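Local coordinates for DisA protein (Sorangium cellulosum, PDB 6CCA), which probably transfers methyl groups to a carbon of the chain growing on the trans-acyltransferase disorazol assembly line, building a gem-dimethyl centre, at residues Leu334-Arg339 and Ser367-Ser372; Ala311-Arg316 and Trp354-Asp359; Gly223-Ile228 and His252-Tyr257; Phe30-Glu35 and Leu406-Gly411. One frame throughout, in Å; residues are numbered along the deposited sequence.

Interaction 1: residues Leu334-Arg339 and Ser367-Ser372; sequences LNEMTR and SPLLSS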
# COMPACT_ATOMS: atom_id res chain seq x y z
N LEU A 334 -3.28 3.63 9.51
CA LEU A 334 -2.74 3.32 8.18
C LEU A 334 -1.96 2.02 8.18
O LEU A 334 -1.17 1.77 9.13
CB LEU A 334 -1.81 4.45 7.71
CG LEU A 334 -2.33 5.85 7.60
CD1 LEU A 334 -1.23 6.87 7.33
CD2 LEU A 334 -3.38 5.91 6.50
N ASN A 335 -2.15 1.22 7.12
CA ASN A 335 -1.24 0.16 6.77
C ASN A 335 -0.67 0.52 5.42
O ASN A 335 -1.46 0.68 4.43
CB ASN A 335 -2.01 -1.14 6.69
CG ASN A 335 -1.13 -2.34 6.35
OD1 ASN A 335 0.09 -2.20 6.13
ND2 ASN A 335 -1.72 -3.54 6.41
N GLU A 336 0.61 0.78 5.37
CA GLU A 336 1.26 1.34 4.21
C GLU A 336 2.61 0.68 3.89
O GLU A 336 3.35 0.26 4.77
CB GLU A 336 1.54 2.87 4.38
CG GLU A 336 0.32 3.76 4.09
CD GLU A 336 0.04 3.85 2.58
OE1 GLU A 336 0.95 3.82 1.74
OE2 GLU A 336 -1.13 3.95 2.21
N MET A 337 2.95 0.66 2.61
CA MET A 337 4.27 0.21 2.19
C MET A 337 5.17 1.46 2.32
O MET A 337 4.78 2.54 1.85
CB MET A 337 4.24 -0.35 0.74
CG MET A 337 3.20 -1.47 0.60
SD MET A 337 3.69 -2.96 1.55
CE MET A 337 2.17 -3.90 1.26
N THR A 338 6.30 1.29 3.00
CA THR A 338 7.16 2.38 3.41
C THR A 338 8.58 2.40 2.81
O THR A 338 9.46 3.12 3.32
CB THR A 338 7.23 2.39 4.95
OG1 THR A 338 7.51 1.08 5.46
CG2 THR A 338 5.88 2.81 5.53
N ARG A 339 8.79 1.64 1.74
CA ARG A 339 10.02 1.60 0.97
C ARG A 339 9.59 1.34 -0.46
O ARG A 339 8.63 0.59 -0.70
CB ARG A 339 10.94 0.53 1.55
CG ARG A 339 12.27 0.38 0.82
CD ARG A 339 13.20 -0.75 1.37
NE ARG A 339 13.77 -0.33 2.63
CZ ARG A 339 14.67 0.65 2.75
NH1 ARG A 339 15.17 1.27 1.69
NH2 ARG A 339 15.11 0.99 3.96
N SER A 367 7.26 7.21 -6.88
CA SER A 367 6.35 6.49 -6.06
C SER A 367 5.34 7.42 -5.42
O SER A 367 5.58 8.60 -5.27
CB SER A 367 7.12 5.76 -4.99
OG SER A 367 7.18 6.45 -3.76
N PRO A 368 4.21 6.86 -5.01
CA PRO A 368 3.29 7.61 -4.18
C PRO A 368 3.53 7.39 -2.71
O PRO A 368 2.72 7.86 -1.90
CB PRO A 368 1.95 7.05 -4.59
CG PRO A 368 2.27 5.59 -4.80
CD PRO A 368 3.65 5.54 -5.41
N LEU A 369 4.61 6.71 -2.34
CA LEU A 369 4.76 6.20 -0.96
C LEU A 369 5.55 7.10 -0.06
O LEU A 369 6.39 7.90 -0.55
CB LEU A 369 5.49 4.84 -1.01
CG LEU A 369 4.82 3.71 -1.79
CD1 LEU A 369 5.69 2.43 -1.77
CD2 LEU A 369 3.41 3.41 -1.32
N LEU A 370 5.36 6.93 1.25
CA LEU A 370 6.14 7.60 2.25
C LEU A 370 6.77 6.65 3.19
O LEU A 370 6.19 5.61 3.53
CB LEU A 370 5.28 8.61 3.06
CG LEU A 370 4.95 9.96 2.42
CD1 LEU A 370 3.98 9.88 1.29
CD2 LEU A 370 4.29 10.79 3.51
N SER A 371 7.98 6.95 3.66
CA SER A 371 8.58 6.15 4.69
C SER A 371 7.91 6.41 6.07
O SER A 371 7.17 7.33 6.17
CB SER A 371 10.07 6.50 4.89
OG SER A 371 10.20 7.81 5.38
N SER A 372 8.22 5.63 7.10
CA SER A 372 7.59 5.88 8.39
C SER A 372 7.94 7.29 8.90
O SER A 372 7.04 7.98 9.39
CB SER A 372 7.87 4.82 9.49
OG SER A 372 7.09 3.65 9.21
O HOH W 1 3.42 4.87 2.07
O HOH W 2 8.58 1.62 8.08
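Leu369 turns its branched end onto the last residue of strand 330-337 and the loop just after it. With CG anti to the carbonyl carbon (chi1 -60°), CD2 rests 3.6 Å from Met337 O, CD1 reaches Arg339 O, and the purely apolar meeting is Met337 CB with Leu369 CD1 at 4.0 Å. Leucine suits these apolar partners, Met337 CB and, outside the segments, Leu344 of helix 342-346.

No direct hydrogen bond joins the segments; two waters bridge them, and weak CA-H...O contacts add to these, Thr338 CA to Leu370 O and Ser371 CA to Thr338 O, each 3.4 Å long. One water accepts from Leu370 N and lies 2.7 Å from both Met337 O and Glu336 OE1; it cannot donate to all its neighbouring acceptors at once, and those two bonds should not both be taken as full. Glu336 OE2 is bonded to His310. A second water donates to Thr338 OG1, which also pairs with Ser400 O, and bonds Ser372 OG, a partner of Asn403.

Ser367 OG accepts from Leu369 N in an ST turn, and Ser371 N-caps helix 372-381. The whole lies at the C-terminal end of a strand parallel to 300-306 and antiparallel to 402-409, where class I methyltransferases typically place active-site loops.

Interaction 2: residues Ala311-Arg316 and Trp354-Asp359; sequences ATKNLR and WWLFED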
# COMPACT_ATOMS: atom_id res chain seq x y z
N ALA A 311 -2.97 6.75 -2.63
CA ALA A 311 -3.50 6.87 -4.03
C ALA A 311 -4.36 8.07 -4.18
O ALA A 311 -5.58 7.95 -4.33
CB ALA A 311 -4.25 5.63 -4.47
N THR A 312 -3.73 9.24 -4.15
CA THR A 312 -4.44 10.49 -4.16
C THR A 312 -3.55 11.54 -4.80
O THR A 312 -2.32 11.44 -4.77
CB THR A 312 -4.80 10.93 -2.71
OG1 THR A 312 -5.51 12.19 -2.78
CG2 THR A 312 -3.55 11.15 -1.86
N LYS A 313 -4.14 12.59 -5.34
CA LYS A 313 -3.38 13.63 -5.99
C LYS A 313 -2.65 14.53 -5.07
O LYS A 313 -1.54 14.95 -5.36
CB LYS A 313 -4.33 14.50 -6.84
CG LYS A 313 -4.78 13.77 -8.06
CD LYS A 313 -5.57 14.66 -9.00
CE LYS A 313 -6.06 13.81 -10.17
NZ LYS A 313 -7.35 14.31 -10.70
N ASN A 314 -3.30 14.85 -3.95
CA ASN A 314 -2.75 15.69 -2.94
C ASN A 314 -2.94 15.13 -1.53
O ASN A 314 -4.04 15.13 -1.00
CB ASN A 314 -3.41 17.07 -2.99
CG ASN A 314 -2.67 18.04 -2.11
OD1 ASN A 314 -2.85 18.09 -0.90
ND2 ASN A 314 -1.72 18.75 -2.71
N LEU A 315 -1.86 14.67 -0.94
CA LEU A 315 -1.91 13.97 0.33
C LEU A 315 -2.41 14.86 1.47
O LEU A 315 -3.24 14.44 2.26
CB LEU A 315 -0.54 13.31 0.62
CG LEU A 315 -0.50 12.23 1.70
CD1 LEU A 315 -1.62 11.19 1.44
CD2 LEU A 315 0.88 11.58 1.77
N ARG A 316 -1.89 16.08 1.55
CA ARG A 316 -2.27 17.00 2.62
C ARG A 316 -3.77 17.29 2.60
O ARG A 316 -4.41 17.36 3.65
CB ARG A 316 -1.49 18.31 2.50
CG ARG A 316 -0.03 18.19 2.90
CD ARG A 316 0.68 19.54 2.81
NE ARG A 316 2.13 19.40 2.89
CZ ARG A 316 2.82 19.38 4.02
NH1 ARG A 316 2.19 19.48 5.19
NH2 ARG A 316 4.14 19.25 4.00
N TRP A 354 -0.80 4.32 -8.58
CA TRP A 354 0.62 4.56 -8.25
C TRP A 354 1.09 5.95 -8.69
O TRP A 354 1.90 6.59 -7.99
CB TRP A 354 1.49 3.50 -8.96
CG TRP A 354 2.95 3.51 -8.57
CD1 TRP A 354 3.94 4.13 -9.23
CD2 TRP A 354 3.58 2.84 -7.47
NE1 TRP A 354 5.14 3.90 -8.64
CE2 TRP A 354 4.96 3.10 -7.56
CE3 TRP A 354 3.12 2.07 -6.42
CZ2 TRP A 354 5.86 2.63 -6.66
CZ3 TRP A 354 4.01 1.59 -5.51
CH2 TRP A 354 5.38 1.86 -5.62
N TRP A 355 0.61 6.41 -9.86
CA TRP A 355 1.19 7.60 -10.50
C TRP A 355 0.27 8.86 -10.36
O TRP A 355 0.51 9.94 -11.01
CB TRP A 355 1.47 7.32 -11.97
CG TRP A 355 2.57 6.35 -12.18
CD1 TRP A 355 2.45 5.06 -12.59
CD2 TRP A 355 3.94 6.57 -11.94
NE1 TRP A 355 3.68 4.45 -12.62
CE2 TRP A 355 4.62 5.36 -12.23
CE3 TRP A 355 4.68 7.65 -11.45
CZ2 TRP A 355 6.01 5.21 -12.02
CZ3 TRP A 355 6.02 7.49 -11.27
CH2 TRP A 355 6.68 6.29 -11.57
N LEU A 356 -0.75 8.72 -9.51
CA LEU A 356 -1.82 9.76 -9.41
C LEU A 356 -1.26 11.01 -8.78
O LEU A 356 -1.69 12.11 -9.08
CB LEU A 356 -3.01 9.17 -8.61
CG LEU A 356 -4.36 9.92 -8.71
CD1 LEU A 356 -4.98 9.90 -10.10
CD2 LEU A 356 -5.33 9.33 -7.70
N PHE A 357 -0.29 10.85 -7.89
CA PHE A 357 0.24 11.95 -7.13
C PHE A 357 0.70 13.17 -7.95
O PHE A 357 1.38 13.01 -8.96
CB PHE A 357 1.36 11.50 -6.17
CG PHE A 357 2.58 11.00 -6.87
CD1 PHE A 357 2.64 9.69 -7.35
CD2 PHE A 357 3.68 11.83 -7.06
CE1 PHE A 357 3.78 9.21 -8.01
CE2 PHE A 357 4.81 11.36 -7.72
CZ PHE A 357 4.87 10.05 -8.20
N GLU A 358 0.38 14.36 -7.45
CA GLU A 358 0.71 15.67 -7.99
C GLU A 358 1.55 16.51 -7.04
O GLU A 358 1.77 17.71 -7.27
CB GLU A 358 -0.60 16.40 -8.34
CG GLU A 358 -1.18 15.73 -9.57
CD GLU A 358 -2.38 16.43 -10.17
OE1 GLU A 358 -2.75 17.48 -9.62
OE2 GLU A 358 -2.93 15.88 -11.15
N ASP A 359 2.04 15.87 -5.98
CA ASP A 359 2.84 16.45 -4.92
C ASP A 359 4.02 15.52 -4.73
O ASP A 359 4.26 14.99 -3.64
CB ASP A 359 2.05 16.62 -3.59
CG ASP A 359 1.38 15.30 -3.11
OD1 ASP A 359 1.45 14.30 -3.85
OD2 ASP A 359 0.75 15.27 -2.01
O HOH W 3 0.28 17.21 -0.26
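Lys313 lays its aliphatic chain between Leu356 and Glu358. From CB the chain leaves with CG anti to the carbonyl carbon (chi1 -73°), which sets CG 3.7 Å from Leu356 O and 3.9 Å from Leu356 CG. CD comes next, 3.6 Å from Glu358 OE2, for the two side chains run alongside each other and point the same way. CE still touches that oxygen and also Leu356 CD1. NZ ends 4.7 Å from Glu358 OE2, too far for a salt bridge, though the opposite charges should attract. An aliphatic stem with a charged tip suits this solvent-facing position.

Two hydrogen bonds join the segments more firmly. Glu358 N donates to Lys313 O at 2.9 Å. Asp359 OD2 takes Leu315 N at 2.9 Å on the syn side, 31° out of the carboxylate plane, and a water that donates to OD2 accepts from Arg316 N. The carboxylate thus serves one amide directly and a second through water in the first turn of helix 315-325, whose dipole should favour a negative group, while Asn314 caps it through Ser317. Asp359 OD1 makes a salt bridge with Arg363.

The loop after helix 342-346 therefore crosses the N-terminal end of helix 315-325, whose Leu315 packs on Trp375 and Leu378 of helix 372-381.

Interaction 3: residues Gly223-Ile228 and His252-Tyr257; sequences GEKITI and HLEYFY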
# COMPACT_ATOMS: atom_id res chain seq x y z
N GLY A 223 -27.32 2.93 23.82
CA GLY A 223 -27.61 3.07 22.39
C GLY A 223 -26.57 3.82 21.57
O GLY A 223 -26.69 3.92 20.35
N GLU A 224 -25.56 4.39 22.23
CA GLU A 224 -24.48 5.09 21.55
C GLU A 224 -23.54 4.08 20.83
O GLU A 224 -23.25 3.02 21.36
CB GLU A 224 -23.70 5.90 22.58
CG GLU A 224 -22.78 6.94 21.96
CD GLU A 224 -21.84 7.63 22.94
OE1 GLU A 224 -22.10 7.69 24.18
OE2 GLU A 224 -20.81 8.13 22.45
N LYS A 225 -23.06 4.42 19.64
CA LYS A 225 -22.12 3.55 18.90
C LYS A 225 -20.78 4.17 18.61
O LYS A 225 -20.65 5.39 18.56
CB LYS A 225 -22.77 3.08 17.62
CG LYS A 225 -24.00 2.21 17.94
CD LYS A 225 -24.49 1.47 16.76
CE LYS A 225 -25.66 0.60 17.22
NZ LYS A 225 -26.61 0.60 16.09
N ILE A 226 -19.81 3.29 18.36
CA ILE A 226 -18.52 3.65 17.82
C ILE A 226 -18.62 3.40 16.31
O ILE A 226 -19.19 2.36 15.92
CB ILE A 226 -17.41 2.74 18.37
CG1 ILE A 226 -17.18 2.91 19.89
CG2 ILE A 226 -16.11 3.04 17.64
CD1 ILE A 226 -16.72 4.29 20.25
N THR A 227 -18.15 4.38 15.52
CA THR A 227 -18.30 4.36 14.07
C THR A 227 -16.94 4.35 13.40
O THR A 227 -16.15 5.27 13.61
CB THR A 227 -19.10 5.59 13.59
OG1 THR A 227 -20.30 5.66 14.33
CG2 THR A 227 -19.49 5.45 12.13
N ILE A 228 -16.69 3.32 12.59
CA ILE A 228 -15.38 3.19 11.94
C ILE A 228 -15.61 3.29 10.45
O ILE A 228 -16.58 2.74 9.95
CB ILE A 228 -14.81 1.84 12.30
CG1 ILE A 228 -14.68 1.72 13.81
CG2 ILE A 228 -13.54 1.55 11.50
CD1 ILE A 228 -14.21 0.34 14.29
N HIS A 252 -22.51 -2.21 19.71
CA HIS A 252 -22.12 -0.79 19.76
C HIS A 252 -21.22 -0.32 18.62
O HIS A 252 -20.47 0.62 18.77
CB HIS A 252 -21.54 -0.42 21.11
CG HIS A 252 -21.09 -1.59 21.89
ND1 HIS A 252 -19.97 -2.31 21.55
CD2 HIS A 252 -21.60 -2.17 23.00
CE1 HIS A 252 -19.82 -3.30 22.41
NE2 HIS A 252 -20.79 -3.24 23.30
N LEU A 253 -21.35 -0.93 17.48
CA LEU A 253 -20.50 -0.61 16.36
C LEU A 253 -21.30 -0.31 15.09
O LEU A 253 -22.30 -1.00 14.79
CB LEU A 253 -19.53 -1.78 16.19
CG LEU A 253 -18.62 -1.78 14.98
CD1 LEU A 253 -17.61 -0.67 15.16
CD2 LEU A 253 -17.95 -3.13 14.91
N GLU A 254 -20.88 0.72 14.36
CA GLU A 254 -21.22 0.86 12.95
C GLU A 254 -19.92 0.91 12.11
O GLU A 254 -19.02 1.71 12.41
CB GLU A 254 -21.97 2.11 12.67
CG GLU A 254 -23.14 2.44 13.53
CD GLU A 254 -23.57 3.85 13.21
OE1 GLU A 254 -23.07 4.85 13.86
OE2 GLU A 254 -24.25 3.91 12.18
N TYR A 255 -19.84 0.12 11.05
CA TYR A 255 -18.68 0.09 10.21
C TYR A 255 -19.08 0.48 8.77
O TYR A 255 -20.02 -0.07 8.20
CB TYR A 255 -18.10 -1.29 10.26
CG TYR A 255 -16.76 -1.50 9.61
CD1 TYR A 255 -16.62 -1.62 8.22
CD2 TYR A 255 -15.61 -1.65 10.39
CE1 TYR A 255 -15.37 -1.85 7.63
CE2 TYR A 255 -14.36 -1.85 9.84
CZ TYR A 255 -14.23 -1.97 8.46
OH TYR A 255 -12.94 -2.18 7.94
N PHE A 256 -18.44 1.50 8.23
CA PHE A 256 -18.67 1.93 6.87
C PHE A 256 -17.60 1.34 5.94
O PHE A 256 -16.40 1.68 5.97
CB PHE A 256 -18.68 3.44 6.79
CG PHE A 256 -19.97 4.07 7.23
CD1 PHE A 256 -20.34 4.06 8.58
CD2 PHE A 256 -20.83 4.63 6.30
CE1 PHE A 256 -21.57 4.61 8.99
CE2 PHE A 256 -22.05 5.22 6.71
CZ PHE A 256 -22.43 5.15 8.04
N TYR A 257 -18.07 0.42 5.09
CA TYR A 257 -17.30 -0.18 4.01
C TYR A 257 -17.43 0.73 2.76
O TYR A 257 -18.53 0.85 2.20
CB TYR A 257 -17.86 -1.59 3.76
CG TYR A 257 -17.18 -2.42 2.69
CD1 TYR A 257 -17.12 -2.05 1.38
CD2 TYR A 257 -16.61 -3.63 3.01
CE1 TYR A 257 -16.51 -2.86 0.41
CE2 TYR A 257 -16.05 -4.44 2.05
CZ TYR A 257 -16.02 -4.04 0.76
OH TYR A 257 -15.39 -4.88 -0.15
O HOH W 4 -24.80 -1.03 14.27
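Ile226 and Leu253 begin a parallel pairing in which the four amides that point across the pair each find a carbonyl. Ile226 N donates to His252 O, Glu254 N to Ile226 O, Ile228 N to Glu254 O and Phe256 N to Ile228 O, all at 2.8 Å. CA hydrogens approach the same oxygens: Thr227 CA, for instance, stands 3.2 Å from Glu254 O. Thr227 and Tyr255 turn their amide edges outward, to Asp301 on one flank and to Phe278 and Thr280 on the other, as expected of strands inside a sheet.

Among side chains, Thr227 OG1 gives its proton to Glu254 OE1 at 2.9 Å, meeting the carboxylate from above its plane. With OG1 beside its own backbone N (chi1 -52°), Thr227 sends CG2 the other way, to the Phe256 ring. Lys225 NZ reaches a water that in turn donates to Leu253 O at 2.6 Å, while the Lys225 and Glu254 side chains cross at about a right angle, CD touching CG.

On the opposite face Ile228 CD1 packs on Leu253 CD1, 3.7 Å away, and its CG2 on the Tyr255 ring; beta-branched residues suit such extended backbone. Tyr255 OH is hydrogen-bonded to Glu230. This beta-alpha-beta unit of a Rossmann-like sheet thus has a largely apolar face packed on helices 239-246 and 196-216, and a mixed face where Thr227 bonds Glu254, Glu254 OE2 pairs with Arg299, and Lys225 reaches water.

Interaction 4: residues Phe30-Glu35 and Leu406-Gly411; sequences FEPLLE and LAESDG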
# COMPACT_ATOMS: atom_id res chain seq x y z
N PHE A 30 -14.61 13.06 23.76
CA PHE A 30 -14.02 12.08 24.66
C PHE A 30 -12.54 12.41 24.78
O PHE A 30 -12.02 13.15 23.97
CB PHE A 30 -14.26 10.63 24.15
CG PHE A 30 -13.76 10.39 22.72
CD1 PHE A 30 -12.44 9.95 22.51
CD2 PHE A 30 -14.59 10.55 21.60
CE1 PHE A 30 -11.94 9.71 21.22
CE2 PHE A 30 -14.09 10.27 20.30
CZ PHE A 30 -12.76 9.88 20.13
N GLU A 31 -11.88 11.88 25.80
CA GLU A 31 -10.47 12.15 26.05
C GLU A 31 -9.49 11.45 25.09
O GLU A 31 -9.81 10.42 24.55
CB GLU A 31 -10.15 11.68 27.48
CG GLU A 31 -10.85 12.61 28.50
CD GLU A 31 -10.24 14.02 28.50
OE1 GLU A 31 -9.23 14.21 29.21
OE2 GLU A 31 -10.76 14.95 27.80
N PRO A 32 -8.33 12.05 24.87
CA PRO A 32 -7.31 11.44 24.02
C PRO A 32 -6.99 10.07 24.58
O PRO A 32 -6.80 9.90 25.79
CB PRO A 32 -6.14 12.40 24.09
CG PRO A 32 -6.74 13.72 24.46
CD PRO A 32 -7.93 13.41 25.31
N LEU A 33 -6.98 9.07 23.71
CA LEU A 33 -6.64 7.72 24.16
C LEU A 33 -5.48 7.01 23.45
O LEU A 33 -5.14 5.88 23.79
CB LEU A 33 -7.86 6.85 24.28
CG LEU A 33 -8.60 6.52 22.98
CD1 LEU A 33 -8.96 5.05 22.93
CD2 LEU A 33 -9.83 7.42 22.92
N LEU A 34 -4.91 7.64 22.46
CA LEU A 34 -3.88 6.98 21.71
C LEU A 34 -2.60 6.75 22.49
O LEU A 34 -2.02 5.67 22.43
CB LEU A 34 -3.58 7.74 20.43
CG LEU A 34 -2.59 7.06 19.45
CD1 LEU A 34 -3.00 5.66 19.15
CD2 LEU A 34 -2.42 7.87 18.17
N GLU A 35 -2.20 7.72 23.28
CA GLU A 35 -0.90 7.60 24.01
C GLU A 35 -0.89 6.34 24.86
O GLU A 35 0.07 5.56 24.80
CB GLU A 35 -0.71 8.87 24.88
CG GLU A 35 0.53 8.87 25.77
CD GLU A 35 0.74 10.21 26.52
OE1 GLU A 35 -0.01 11.21 26.33
OE2 GLU A 35 1.69 10.24 27.31
N LEU A 406 -0.31 4.89 13.44
CA LEU A 406 -1.48 5.40 14.19
C LEU A 406 -1.31 6.89 14.44
O LEU A 406 -0.20 7.36 14.68
CB LEU A 406 -1.64 4.69 15.52
CG LEU A 406 -1.54 3.15 15.47
CD1 LEU A 406 -1.54 2.56 16.86
CD2 LEU A 406 -2.65 2.57 14.70
N ALA A 407 -2.39 7.64 14.33
CA ALA A 407 -2.33 9.08 14.54
C ALA A 407 -3.67 9.58 15.12
O ALA A 407 -4.73 9.05 14.77
CB ALA A 407 -2.10 9.74 13.23
N GLU A 408 -3.58 10.55 16.04
CA GLU A 408 -4.75 11.09 16.76
C GLU A 408 -5.06 12.47 16.22
O GLU A 408 -4.20 13.38 16.13
CB GLU A 408 -4.42 11.13 18.25
CG GLU A 408 -5.45 11.77 19.16
CD GLU A 408 -4.96 11.72 20.60
OE1 GLU A 408 -4.39 12.72 20.98
OE2 GLU A 408 -5.17 10.68 21.30
N SER A 409 -6.29 12.66 15.83
CA SER A 409 -6.66 13.92 15.24
C SER A 409 -6.87 14.96 16.35
O SER A 409 -7.47 14.65 17.35
CB SER A 409 -7.99 13.82 14.51
OG SER A 409 -8.29 15.07 13.96
N ASP A 410 -6.40 16.18 16.11
CA ASP A 410 -6.62 17.27 17.04
C ASP A 410 -7.99 17.90 16.85
O ASP A 410 -8.36 18.83 17.56
CB ASP A 410 -5.53 18.33 16.88
CG ASP A 410 -5.66 19.11 15.58
OD1 ASP A 410 -6.47 18.71 14.73
OD2 ASP A 410 -4.96 20.13 15.43
N GLY A 411 -8.76 17.40 15.88
CA GLY A 411 -10.10 17.96 15.64
C GLY A 411 -10.15 19.26 14.84
O GLY A 411 -11.25 19.84 14.69
O HOH W 5 -7.40 9.33 20.96
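Glu408 reaches Leu34 because its chain is stretched, with CG trans to the backbone N (chi1 175°) and CD continuing straight on (chi2 180°), which carries the carboxylate from the strand to the turn that opens helix 34-41. Leu34 answers with CG likewise opposite its own N (chi1 -174°), a torsion that drops its two methyls onto the strand. Its backbone N-H meets the acid separately.

OE2 accepts from Leu34 N nearly along its C-O axis, in a rather long bond of 3.3 Å. A water gives it a second link: it donates to OE2 at 2.6 Å and accepts from Leu33 N at 2.8 Å. Beside them Pro32 CB lies 3.4 Å from the same oxygen; proline, with no N-H to place, suits the approach to this turn. The amides at the start of the helix would be expected to favour the acid, and the salt bridges from Arg385 and Arg386 to OE1 would add to that.

Strand 402-409 is the antiparallel one next to 330-337, the reversed strand that marks the class I methyltransferase fold, and here the N-terminal segment lies over it.

Below the acid the contact becomes apolar. Leu34 CD2 sits 3.7 Å from Ala407 C, and CD1 is 4.0 Å from Leu406 CB. Leu34 also touches Trp331 of strand 330-337, and Leu406 touches Val333 there.

In the fold
From the N terminus, interaction 4 opens first, at 30-35, and closes last, when 406-411 brings the final long strand back beneath the start of helix 34-41; the other three contacts nest inside that loop. Interaction 3 closes a short beta-alpha-beta loop through helix 239-246 before interactions 2 and 1 open. Interactions 2 and 1 then cross, in the order 311-316, 334-339, 354-359, 367-372, and they touch: Leu315 packs on Leu370, and Trp354 on Ser367 and Pro368. Interactions 1, 3 and 4 all reach one sheet, and strands 330-337 and 402-409 are neighbours in it. Interaction 2 ties the loop after helix 342-346 to helix 315-325, about 29 Å from interaction 3, centre to centre.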